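Local structure of shikimate dehydrogenase (NADP(+)) (Listeria monocytogenes, 3TNL) at residues M55-F60 and D66-A71; T139-A144 and I229-T234; A148-I153 and E256-D261. The protein catalyses the reversible NADP(H)-linked interconversion of shikimate and 3-dehydroshikimate in the chorismate pathway that supplies aromatic amino acids. All blocks are in the same frame, centred on the assembly; numbering follows the deposited sequence.

Interaction 1 of 3, residues M55-F60 and D66-A71; sequences MHNEAF and DYVYLA
The F60 ring lies flat over the CB methylene of Y67. Y67 CB sits 3.5 Å from the centroid of the F60 ring and only 7° off its normal, the geometry of a CH-pi contact. The opposite face of the same ring carries H56 O from one turn back in the helix, toward the rim, and N57 OD1 meets its edge in plane. The phenyl is thus bordered on three sides. The Y67 ring continues past F60 and lies oblique to it.

A turn nearer the helix start, the H56 and Y69 rings run nearly parallel, 17° between planes, but are slid so far apart that they barely overlap. Their closest atoms, H56 CD2 and Y69 CE2, are 3.4 Å apart. For Y69, a chi1 of -175° swings the ring forward along the strand, alongside H56; its hydroxyl bonds to N95.

On one flank of the ring pairs, the N57 carboxamide meets both backbone polar groups of Y69. N57 OD1 accepts from Y69 N at 2.9 Å, and N57 ND2 gives to Y69 O at 3.1 Å, in the plane of that carbonyl and on a lone pair. V68 and L70 bond instead to strand 38-44, so Y69 presents its N-H and C=O along the other edge of strand 67-73. The axes of segments 55-60 and 67-71 run antiparallel, approaching to 7.3 Å, as expected in the beta-alpha-beta crossover 38-44, 52-63, 67-73 of the substrate-binding domain.

N57 ND2 also bonds to I33 O of the second subunit. The amide therefore takes up both backbone polar groups of Y69 on the edge away from strand 38-44, and its ND2 ties that edge to the second subunit.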
loop_
_atom_site.group_PDB
_atom_site.type_symbol
_atom_site.label_atom_id
_atom_site.label_comp_id
_atom_site.label_asym_id
_atom_site.label_seq_id
_atom_site.Cartn_x
_atom_site.Cartn_y
_atom_site.Cartn_z
ATOM N N MET B 55 -2.222 15.220 -3.491
ATOM C CA MET B 55 -1.407 15.681 -4.592
ATOM C C MET B 55 -1.021 14.539 -5.538
ATOM O O MET B 55 -1.262 14.629 -6.743
ATOM C CB MET B 55 -0.155 16.380 -4.064
ATOM C CG MET B 55 0.948 16.600 -5.095
ATOM S SD MET B 55 2.259 17.774 -4.611
ATOM C CE MET B 55 2.904 16.975 -3.147
ATOM N N HIS B 56 -0.407 13.477 -5.018
ATOM C CA HIS B 56 0.066 12.425 -5.918
ATOM C C HIS B 56 -1.054 11.597 -6.524
ATOM O O HIS B 56 -0.986 11.245 -7.698
ATOM C CB HIS B 56 1.126 11.553 -5.234
ATOM C CG HIS B 56 2.392 12.298 -4.987
ATOM N ND1 HIS B 56 3.241 12.666 -6.018
ATOM C CD2 HIS B 56 2.911 12.825 -3.856
ATOM C CE1 HIS B 56 4.240 13.363 -5.515
ATOM N NE2 HIS B 56 4.078 13.457 -4.205
ATOM N N ASN B 57 -2.091 11.296 -5.754
ATOM C CA ASN B 57 -3.205 10.527 -6.319
ATOM C C ASN B 57 -3.930 11.290 -7.432
ATOM O O ASN B 57 -4.306 10.726 -8.448
ATOM C CB ASN B 57 -4.156 10.067 -5.209
ATOM C CG ASN B 57 -3.567 8.958 -4.403
ATOM O OD1 ASN B 57 -2.949 8.080 -4.973
ATOM N ND2 ASN B 57 -3.734 8.997 -3.082
ATOM N N GLU B 58 -4.095 12.584 -7.244
ATOM C CA GLU B 58 -4.713 13.421 -8.297
ATOM C C GLU B 58 -3.807 13.428 -9.526
ATOM O O GLU B 58 -4.302 13.352 -10.657
ATOM C CB GLU B 58 -4.993 14.835 -7.793
ATOM C CG GLU B 58 -6.130 14.895 -6.778
ATOM C CD GLU B 58 -7.514 14.743 -7.371
ATOM O OE1 GLU B 58 -8.438 14.445 -6.596
ATOM O OE2 GLU B 58 -7.685 14.953 -8.591
ATOM N N ALA B 59 -2.481 13.491 -9.330
ATOM C CA ALA B 59 -1.541 13.471 -10.443
ATOM C C ALA B 59 -1.584 12.120 -11.163
ATOM O O ALA B 59 -1.647 12.057 -12.402
ATOM C CB ALA B 59 -0.073 13.797 -9.946
ATOM N N PHE B 60 -1.566 11.025 -10.400
ATOM C CA PHE B 60 -1.611 9.713 -11.027
ATOM C C PHE B 60 -2.884 9.562 -11.865
ATOM O O PHE B 60 -2.826 9.089 -13.008
ATOM C CB PHE B 60 -1.599 8.576 -10.012
ATOM C CG PHE B 60 -0.374 8.486 -9.171
ATOM C CD1 PHE B 60 0.881 8.639 -9.700
ATOM C CD2 PHE B 60 -0.495 8.152 -7.829
ATOM C CE1 PHE B 60 2.004 8.484 -8.917
ATOM C CE2 PHE B 60 0.642 7.966 -7.025
ATOM C CZ PHE B 60 1.895 8.192 -7.561
ATOM N N ASP B 66 -0.958 3.931 -13.110
ATOM C CA ASP B 66 -1.567 2.966 -12.208
ATOM C C ASP B 66 -0.816 2.821 -10.892
ATOM O O ASP B 66 -0.203 1.782 -10.599
ATOM C CB ASP B 66 -1.731 1.642 -12.918
ATOM C CG ASP B 66 -2.798 0.763 -12.289
ATOM O OD1 ASP B 66 -2.925 -0.381 -12.777
ATOM O OD2 ASP B 66 -3.502 1.228 -11.330
ATOM N N TYR B 67 -0.850 3.907 -10.123
ATOM C CA TYR B 67 -0.259 3.981 -8.808
ATOM C C TYR B 67 -1.240 4.648 -7.862
ATOM O O TYR B 67 -2.151 5.377 -8.277
ATOM C CB TYR B 67 1.020 4.833 -8.805
ATOM C CG TYR B 67 2.291 4.200 -9.320
ATOM C CD1 TYR B 67 3.050 3.340 -8.517
ATOM C CD2 TYR B 67 2.789 4.525 -10.570
ATOM C CE1 TYR B 67 4.232 2.793 -8.968
ATOM C CE2 TYR B 67 3.990 3.978 -11.028
ATOM C CZ TYR B 67 4.698 3.113 -10.221
ATOM O OH TYR B 67 5.884 2.567 -10.667
ATOM N N VAL B 68 -1.032 4.376 -6.578
ATOM C CA VAL B 68 -1.770 5.012 -5.510
ATOM C C VAL B 68 -0.729 5.371 -4.466
ATOM O O VAL B 68 0.316 4.712 -4.387
ATOM C CB VAL B 68 -2.864 4.109 -4.911
ATOM C CG1 VAL B 68 -4.015 3.940 -5.892
ATOM C CG2 VAL B 68 -2.292 2.763 -4.521
ATOM N N TYR B 69 -1.008 6.416 -3.692
ATOM C CA TYR B 69 -0.104 6.917 -2.658
ATOM C C TYR B 69 -0.848 6.863 -1.332
ATOM O O TYR B 69 -1.955 7.375 -1.190
ATOM C CB TYR B 69 0.273 8.348 -3.021
ATOM C CG TYR B 69 1.290 9.069 -2.189
ATOM C CD1 TYR B 69 0.989 9.515 -0.902
ATOM C CD2 TYR B 69 2.535 9.378 -2.703
ATOM C CE1 TYR B 69 1.889 10.248 -0.162
ATOM C CE2 TYR B 69 3.481 10.089 -1.941
ATOM C CZ TYR B 69 3.137 10.541 -0.688
ATOM O OH TYR B 69 4.056 11.278 0.049
ATOM N N LEU B 70 -0.229 6.222 -0.365
ATOM C CA LEU B 70 -0.792 6.064 0.980
ATOM C C LEU B 70 0.218 6.431 2.063
ATOM O O LEU B 70 1.424 6.268 1.891
ATOM C CB LEU B 70 -1.220 4.622 1.258
ATOM C CG LEU B 70 -2.308 4.031 0.371
ATOM C CD1 LEU B 70 -2.460 2.528 0.700
ATOM C CD2 LEU B 70 -3.634 4.789 0.581
ATOM N N ALA B 71 -0.300 6.918 3.190
ATOM C CA ALA B 71 0.490 7.263 4.353
ATOM C C ALA B 71 0.366 6.161 5.389
ATOM O O ALA B 71 -0.657 5.493 5.515
ATOM C CB ALA B 71 0.013 8.598 4.963
#

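Interaction 2 of 3, residues T139-A144 and I229-T234; sequences TGYMRA and IFTNAT. With NAD (nicotinamide-adenine-dinucleotide), chain H.
Nearly the whole contact rests on a single hydroxyl: Y141 reaches from its helix to touch T231 and I229 with the end of its ring, although the nearest CA pair, Y141 and A233, is 10.7 Å apart. Y141 OH and T231 OG1 lie 2.7 Å apart in a hydrogen bond whose proton could come from either oxygen. The same phenol oxygen is hydrogen-bonded to S260 OG on the neighbouring strand, so one buried atom joins two hydroxyls.

The extended first torsion of Y141 (chi1 178°) sends the ring out from the helix toward the sheet. Methyl groups flank the phenol oxygen: T231 CG2 stands 3.3 Å from Y141 OH, and I229 CD1 follows at 3.6 Å from Y141 OH.

Past the strand end, the chain bends at A233. T234 OG1 donates to N232 OD1 at 2.7 Å, in the carbonyl plane and on a lone pair, while N232 ND2 reaches T234 O at 3.0 Å from 36° above the plane of that carbonyl. These bonds brace the bend that brings T234 to the cofactor, where T234 CB comes within 3.3 Å of O4B, the ring oxygen of the adenosine ribose of NAD.

In the Rossmann-type nucleotide-binding domain, strand 229-232 runs between the parallel strands 156-160 and 258-261. I229, T231 and A233 point toward helix 137-147, and helix 164-175 adjoins the same side, with I169 touching Y141 and A166 touching A233.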
loop_
_atom_site.group_PDB
_atom_site.type_symbol
_atom_site.label_atom_id
_atom_site.label_comp_id
_atom_site.label_asym_id
_atom_site.label_seq_id
_atom_site.Cartn_x
_atom_site.Cartn_y
_atom_site.Cartn_z
ATOM N N THR B 139 15.544 21.412 -3.401
ATOM C CA THR B 139 15.340 21.533 -4.816
ATOM C C THR B 139 13.967 22.159 -5.110
ATOM O O THR B 139 13.844 23.012 -5.980
ATOM C CB THR B 139 15.542 20.160 -5.499
ATOM O OG1 THR B 139 16.949 19.870 -5.451
ATOM C CG2 THR B 139 15.061 20.174 -6.975
ATOM N N GLY B 140 12.946 21.752 -4.359
ATOM C CA GLY B 140 11.596 22.295 -4.533
ATOM C C GLY B 140 11.581 23.798 -4.254
ATOM O O GLY B 140 10.971 24.578 -4.985
ATOM N N TYR B 141 12.277 24.188 -3.193
ATOM C CA TYR B 141 12.391 25.601 -2.823
ATOM C C TYR B 141 13.060 26.414 -3.939
ATOM O O TYR B 141 12.551 27.445 -4.369
ATOM C CB TYR B 141 13.164 25.745 -1.492
ATOM C CG TYR B 141 13.341 27.194 -1.092
ATOM C CD1 TYR B 141 12.338 27.867 -0.381
ATOM C CD2 TYR B 141 14.480 27.883 -1.424
ATOM C CE1 TYR B 141 12.459 29.197 -0.062
ATOM C CE2 TYR B 141 14.635 29.218 -1.102
ATOM C CZ TYR B 141 13.625 29.873 -0.423
ATOM O OH TYR B 141 13.769 31.191 -0.096
ATOM N N MET B 142 14.164 25.922 -4.459
ATOM C CA MET B 142 14.902 26.613 -5.476
ATOM C C MET B 142 14.114 26.706 -6.781
ATOM O O MET B 142 14.142 27.726 -7.459
ATOM C CB MET B 142 16.267 25.952 -5.677
ATOM C CG MET B 142 17.151 25.962 -4.448
ATOM S SD MET B 142 17.710 27.596 -3.910
ATOM C CE MET B 142 18.755 28.079 -5.296
ATOM N N ARG B 143 13.429 25.624 -7.136
ATOM C CA ARG B 143 12.655 25.602 -8.361
ATOM C C ARG B 143 11.526 26.591 -8.280
ATOM O O ARG B 143 11.242 27.313 -9.253
ATOM C CB ARG B 143 12.139 24.172 -8.614
ATOM C CG ARG B 143 11.313 24.020 -9.883
ATOM C CD ARG B 143 12.087 24.366 -11.124
ATOM N NE ARG B 143 11.278 24.120 -12.321
ATOM C CZ ARG B 143 11.144 22.937 -12.929
ATOM N NH1 ARG B 143 11.741 21.849 -12.460
ATOM N NH2 ARG B 143 10.393 22.840 -14.017
ATOM N N ALA B 144 10.872 26.658 -7.117
ATOM C CA ALA B 144 9.769 27.593 -6.956
ATOM C C ALA B 144 10.251 29.044 -7.171
ATOM O O ALA B 144 9.567 29.848 -7.784
ATOM C CB ALA B 144 9.127 27.413 -5.562
ATOM N N ILE B 229 17.775 37.971 -1.414
ATOM C CA ILE B 229 16.607 37.347 -0.814
ATOM C C ILE B 229 16.829 37.164 0.676
ATOM O O ILE B 229 17.946 36.863 1.143
ATOM C CB ILE B 229 16.356 35.976 -1.500
ATOM C CG1 ILE B 229 15.000 35.382 -1.071
ATOM C CG2 ILE B 229 17.522 35.013 -1.312
ATOM C CD1 ILE B 229 14.587 34.181 -1.923
ATOM N N PHE B 230 15.734 37.358 1.432
ATOM C CA PHE B 230 15.639 37.132 2.862
ATOM C C PHE B 230 14.530 36.100 3.020
ATOM O O PHE B 230 13.413 36.321 2.597
ATOM C CB PHE B 230 15.296 38.425 3.617
ATOM C CG PHE B 230 15.056 38.238 5.090
ATOM C CD1 PHE B 230 16.030 37.682 5.879
ATOM C CD2 PHE B 230 13.875 38.648 5.692
ATOM C CE1 PHE B 230 15.841 37.525 7.225
ATOM C CE2 PHE B 230 13.693 38.472 7.067
ATOM C CZ PHE B 230 14.680 37.884 7.821
ATOM N N THR B 231 14.847 34.992 3.651
ATOM C CA THR B 231 13.930 33.872 3.790
ATOM C C THR B 231 13.686 33.442 5.211
ATOM O O THR B 231 14.612 33.326 5.995
ATOM C CB THR B 231 14.575 32.626 3.066
ATOM O OG1 THR B 231 14.779 32.949 1.682
ATOM C CG2 THR B 231 13.707 31.356 3.193
ATOM N N ASN B 232 12.428 33.232 5.559
ATOM C CA ASN B 232 12.080 32.631 6.814
ATOM C C ASN B 232 11.916 31.124 6.604
ATOM O O ASN B 232 11.085 30.680 5.817
ATOM C CB ASN B 232 10.751 33.124 7.385
ATOM C CG ASN B 232 10.378 32.352 8.638
ATOM O OD1 ASN B 232 11.132 32.368 9.632
ATOM N ND2 ASN B 232 9.282 31.582 8.590
ATOM N N ALA B 233 12.689 30.349 7.339
ATOM C CA ALA B 233 12.591 28.886 7.336
ATOM C C ALA B 233 12.447 28.384 8.770
ATOM O O ALA B 233 13.088 27.417 9.187
ATOM C CB ALA B 233 13.749 28.218 6.576
ATOM N N THR B 234 11.654 29.099 9.562
ATOM C CA THR B 234 11.300 28.695 10.921
ATOM C C THR B 234 9.795 28.541 10.985
ATOM O O THR B 234 9.084 28.915 10.037
ATOM C CB THR B 234 11.667 29.744 11.997
ATOM O OG1 THR B 234 10.796 30.879 11.869
ATOM C CG2 THR B 234 13.152 30.187 11.917
HETATM P PA NAD H . 12.193 22.142 12.630
HETATM O O1A NAD H . 11.429 21.756 13.895
HETATM O O2A NAD H . 13.122 21.116 12.010
HETATM O O5B NAD H . 12.961 23.543 12.899
HETATM C C5B NAD H . 12.379 24.656 13.578
HETATM C C4B NAD H . 13.218 25.912 13.315
HETATM O O4B NAD H . 12.504 27.061 13.797
HETATM C C3B NAD H . 14.503 25.932 14.121
HETATM O O3B NAD H . 15.487 26.688 13.371
HETATM C C2B NAD H . 14.162 26.691 15.381
HETATM O O2B NAD H . 15.277 27.350 15.964
HETATM C C1B NAD H . 13.182 27.715 14.848
HETATM N N9A NAD H . 12.206 28.266 15.796
HETATM C C8A NAD H . 11.109 27.618 16.254
HETATM N N7A NAD H . 10.401 28.447 17.049
HETATM C C5A NAD H . 11.021 29.652 17.108
HETATM C C6A NAD H . 10.813 30.872 17.720
HETATM N N6A NAD H . 9.733 31.072 18.483
HETATM N N1A NAD H . 11.670 31.894 17.504
HETATM C C2A NAD H . 12.770 31.722 16.729
HETATM N N3A NAD H . 13.048 30.559 16.099
HETATM C C4A NAD H . 12.208 29.511 16.257
HETATM O O3 NAD H . 11.074 22.607 11.586
HETATM P PN NAD H . 11.094 22.442 9.987
HETATM O O1N NAD H . 10.634 21.070 9.561
HETATM O O2N NAD H . 12.397 23.020 9.432
HETATM O O5D NAD H . 9.879 23.390 9.516
HETATM C C5D NAD H . 9.975 24.791 9.744
HETATM C C4D NAD H . 8.840 25.393 8.940
HETATM O O4D NAD H . 8.975 25.003 7.562
HETATM C C3D NAD H . 7.490 24.866 9.400
HETATM O O3D NAD H . 6.599 25.976 9.548
HETATM C C2D NAD H . 7.036 23.944 8.281
HETATM O O2D NAD H . 5.598 23.834 8.186
HETATM C C1D NAD H . 7.687 24.596 7.067
HETATM N N1N NAD H . 7.929 23.729 5.911
HETATM C C2N NAD H . 7.395 24.051 4.718
HETATM C C3N NAD H . 7.626 23.258 3.599
HETATM C C7N NAD H . 7.049 23.591 2.261
HETATM O O7N NAD H . 6.981 22.658 1.463
HETATM N N7N NAD H . 6.672 24.857 1.980
HETATM C C4N NAD H . 8.421 22.108 3.727
HETATM C C5N NAD H . 8.966 21.800 4.970
HETATM C C6N NAD H . 8.702 22.627 6.062
#

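Interaction 3 of 3, residues A148-I153 and E256-D261; sequences AGHDII and ELIVSD
D261 OD2 is gripped by two donors, N232 ND2 and the backbone N of V263, at the far end of the strand whose first residue, I258, packs against H150. There the ring of H150 lies between two groups. Over one face sits I258 CG2, 4.2 Å from the H150 ring centroid and 8° off the normal, a CH-pi contact; over the opposite face is A148 O, 3.8 Å above the H150 plane. With chi1 at -61°, I258 holds CG1 beside its backbone N and CG2 anti to it, both over the ring; the CG1 branch extends toward the rim, I258 CD1 lying 3.6 Å from H150 ND1.

The loop begins at the end of helix 137-147, where G149, with phi at +86°, closes the last turn in a Schellman motif; the chain then heads for strand 156-160 of the Rossmann-type parallel sheet, passing strand 258-261.

I152 adds a looser apolar touch, I152 CG2 being 4.5 Å from I258 CD1, and also packs on I229. Between H150 and I152 in the chain, D151 points away from strand 258-261: D151 OD1 accepts from I153 N at 3.2 Å in an Asx turn, the N-H approaching from above the carboxylate plane.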
loop_
_atom_site.group_PDB
_atom_site.type_symbol
_atom_site.label_atom_id
_atom_site.label_comp_id
_atom_site.label_asym_id
_atom_site.label_seq_id
_atom_site.Cartn_x
_atom_site.Cartn_y
_atom_site.Cartn_z
ATOM N N ALA B 148 9.026 31.571 -10.306
ATOM C CA ALA B 148 8.465 32.871 -9.967
ATOM C C ALA B 148 9.272 34.028 -10.544
ATOM O O ALA B 148 8.935 35.201 -10.321
ATOM C CB ALA B 148 8.381 33.007 -8.410
ATOM N N GLY B 149 10.345 33.716 -11.262
ATOM C CA GLY B 149 11.180 34.718 -11.898
ATOM C C GLY B 149 12.255 35.304 -11.019
ATOM O O GLY B 149 12.763 36.378 -11.324
ATOM N N HIS B 150 12.613 34.609 -9.945
ATOM C CA HIS B 150 13.642 35.093 -9.033
ATOM C C HIS B 150 14.942 34.366 -9.246
ATOM O O HIS B 150 15.022 33.148 -9.050
ATOM C CB HIS B 150 13.196 34.960 -7.583
ATOM C CG HIS B 150 11.898 35.634 -7.307
ATOM N ND1 HIS B 150 11.656 36.946 -7.665
ATOM C CD2 HIS B 150 10.772 35.190 -6.703
ATOM C CE1 HIS B 150 10.426 37.267 -7.310
ATOM N NE2 HIS B 150 9.865 36.221 -6.727
ATOM N N ASP B 151 15.967 35.116 -9.616
ATOM C CA ASP B 151 17.283 34.545 -9.862
ATOM C C ASP B 151 18.210 34.865 -8.695
ATOM O O ASP B 151 18.634 36.018 -8.521
ATOM C CB ASP B 151 17.884 35.088 -11.165
ATOM C CG ASP B 151 19.296 34.568 -11.424
ATOM O OD1 ASP B 151 19.664 33.477 -10.925
ATOM O OD2 ASP B 151 20.037 35.259 -12.161
ATOM N N ILE B 152 18.491 33.867 -7.862
ATOM C CA ILE B 152 19.364 34.078 -6.725
ATOM C C ILE B 152 20.739 33.434 -6.896
ATOM O O ILE B 152 21.576 33.487 -5.991
ATOM C CB ILE B 152 18.689 33.639 -5.377
ATOM C CG1 ILE B 152 18.629 32.107 -5.238
ATOM C CG2 ILE B 152 17.274 34.311 -5.279
ATOM C CD1 ILE B 152 18.252 31.625 -3.796
ATOM N N ILE B 153 20.988 32.794 -8.037
ATOM C CA ILE B 153 22.265 32.133 -8.260
ATOM C C ILE B 153 23.360 33.204 -8.378
ATOM O O ILE B 153 23.167 34.228 -9.025
ATOM C CB ILE B 153 22.207 31.236 -9.530
ATOM C CG1 ILE B 153 21.027 30.251 -9.438
ATOM C CG2 ILE B 153 23.527 30.507 -9.752
ATOM C CD1 ILE B 153 20.980 29.404 -8.198
ATOM N N GLU B 256 13.728 46.385 -3.717
ATOM C CA GLU B 256 14.347 45.421 -4.622
ATOM C C GLU B 256 14.526 44.037 -4.026
ATOM O O GLU B 256 14.732 43.071 -4.751
ATOM C CB GLU B 256 15.725 45.939 -5.112
ATOM C CG GLU B 256 15.606 47.113 -6.050
ATOM C CD GLU B 256 16.929 47.563 -6.662
ATOM O OE1 GLU B 256 17.995 46.998 -6.312
ATOM O OE2 GLU B 256 16.888 48.485 -7.515
ATOM N N LEU B 257 14.425 43.948 -2.705
ATOM C CA LEU B 257 14.626 42.679 -2.028
ATOM C C LEU B 257 13.467 41.707 -2.255
ATOM O O LEU B 257 12.317 42.134 -2.360
ATOM C CB LEU B 257 14.697 42.944 -0.513
ATOM C CG LEU B 257 14.851 41.784 0.444
ATOM C CD1 LEU B 257 16.197 41.139 0.292
ATOM C CD2 LEU B 257 14.694 42.278 1.911
ATOM N N ILE B 258 13.782 40.420 -2.324
ATOM C CA ILE B 258 12.776 39.349 -2.374
ATOM C C ILE B 258 12.654 38.842 -0.967
ATOM O O ILE B 258 13.682 38.501 -0.347
ATOM C CB ILE B 258 13.239 38.181 -3.257
ATOM C CG1 ILE B 258 13.461 38.685 -4.676
ATOM C CG2 ILE B 258 12.190 37.056 -3.260
ATOM C CD1 ILE B 258 14.414 37.747 -5.461
ATOM N N VAL B 259 11.427 38.729 -0.453
ATOM C CA VAL B 259 11.217 38.141 0.882
ATOM C C VAL B 259 10.402 36.856 0.678
ATOM O O VAL B 259 9.333 36.857 0.049
ATOM C CB VAL B 259 10.544 39.107 1.868
ATOM C CG1 VAL B 259 10.353 38.413 3.222
ATOM C CG2 VAL B 259 11.409 40.365 2.015
ATOM N N SER B 260 10.941 35.771 1.203
ATOM C CA SER B 260 10.395 34.433 1.019
ATOM C C SER B 260 10.055 33.767 2.339
ATOM O O SER B 260 10.770 33.971 3.311
ATOM C CB SER B 260 11.479 33.630 0.270
ATOM O OG SER B 260 11.352 32.235 0.444
ATOM N N ASP B 261 8.941 33.024 2.405
ATOM C CA ASP B 261 8.608 32.275 3.615
ATOM C C ASP B 261 8.304 30.852 3.207
ATOM O O ASP B 261 7.691 30.633 2.160
ATOM C CB ASP B 261 7.397 32.923 4.329
ATOM C CG ASP B 261 7.418 32.696 5.847
ATOM O OD1 ASP B 261 7.166 33.687 6.594
ATOM O OD2 ASP B 261 7.753 31.579 6.279
#

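In the fold
Interaction 1 comes first along the chain and closes before the other two open; interactions 2 and 3 then alternate their segments. Interaction 1 lies in the substrate-binding domain, the Y69 side chain about 4 Å from that of the shikimate-binding S52; its centre is about 25 Å from that of interaction 2 and about 31 Å from that of interaction 3, and it touches neither. The latter two, with centres about 9 Å apart, meet through Y141-S260 and N232-D261, and strands 229-232 and 258-261 are neighbours in the parallel sheet. Helix 137-147 supplies interaction 2 and the loop leaving it interaction 3; together they fasten helix and exit to the NAD-binding sheet.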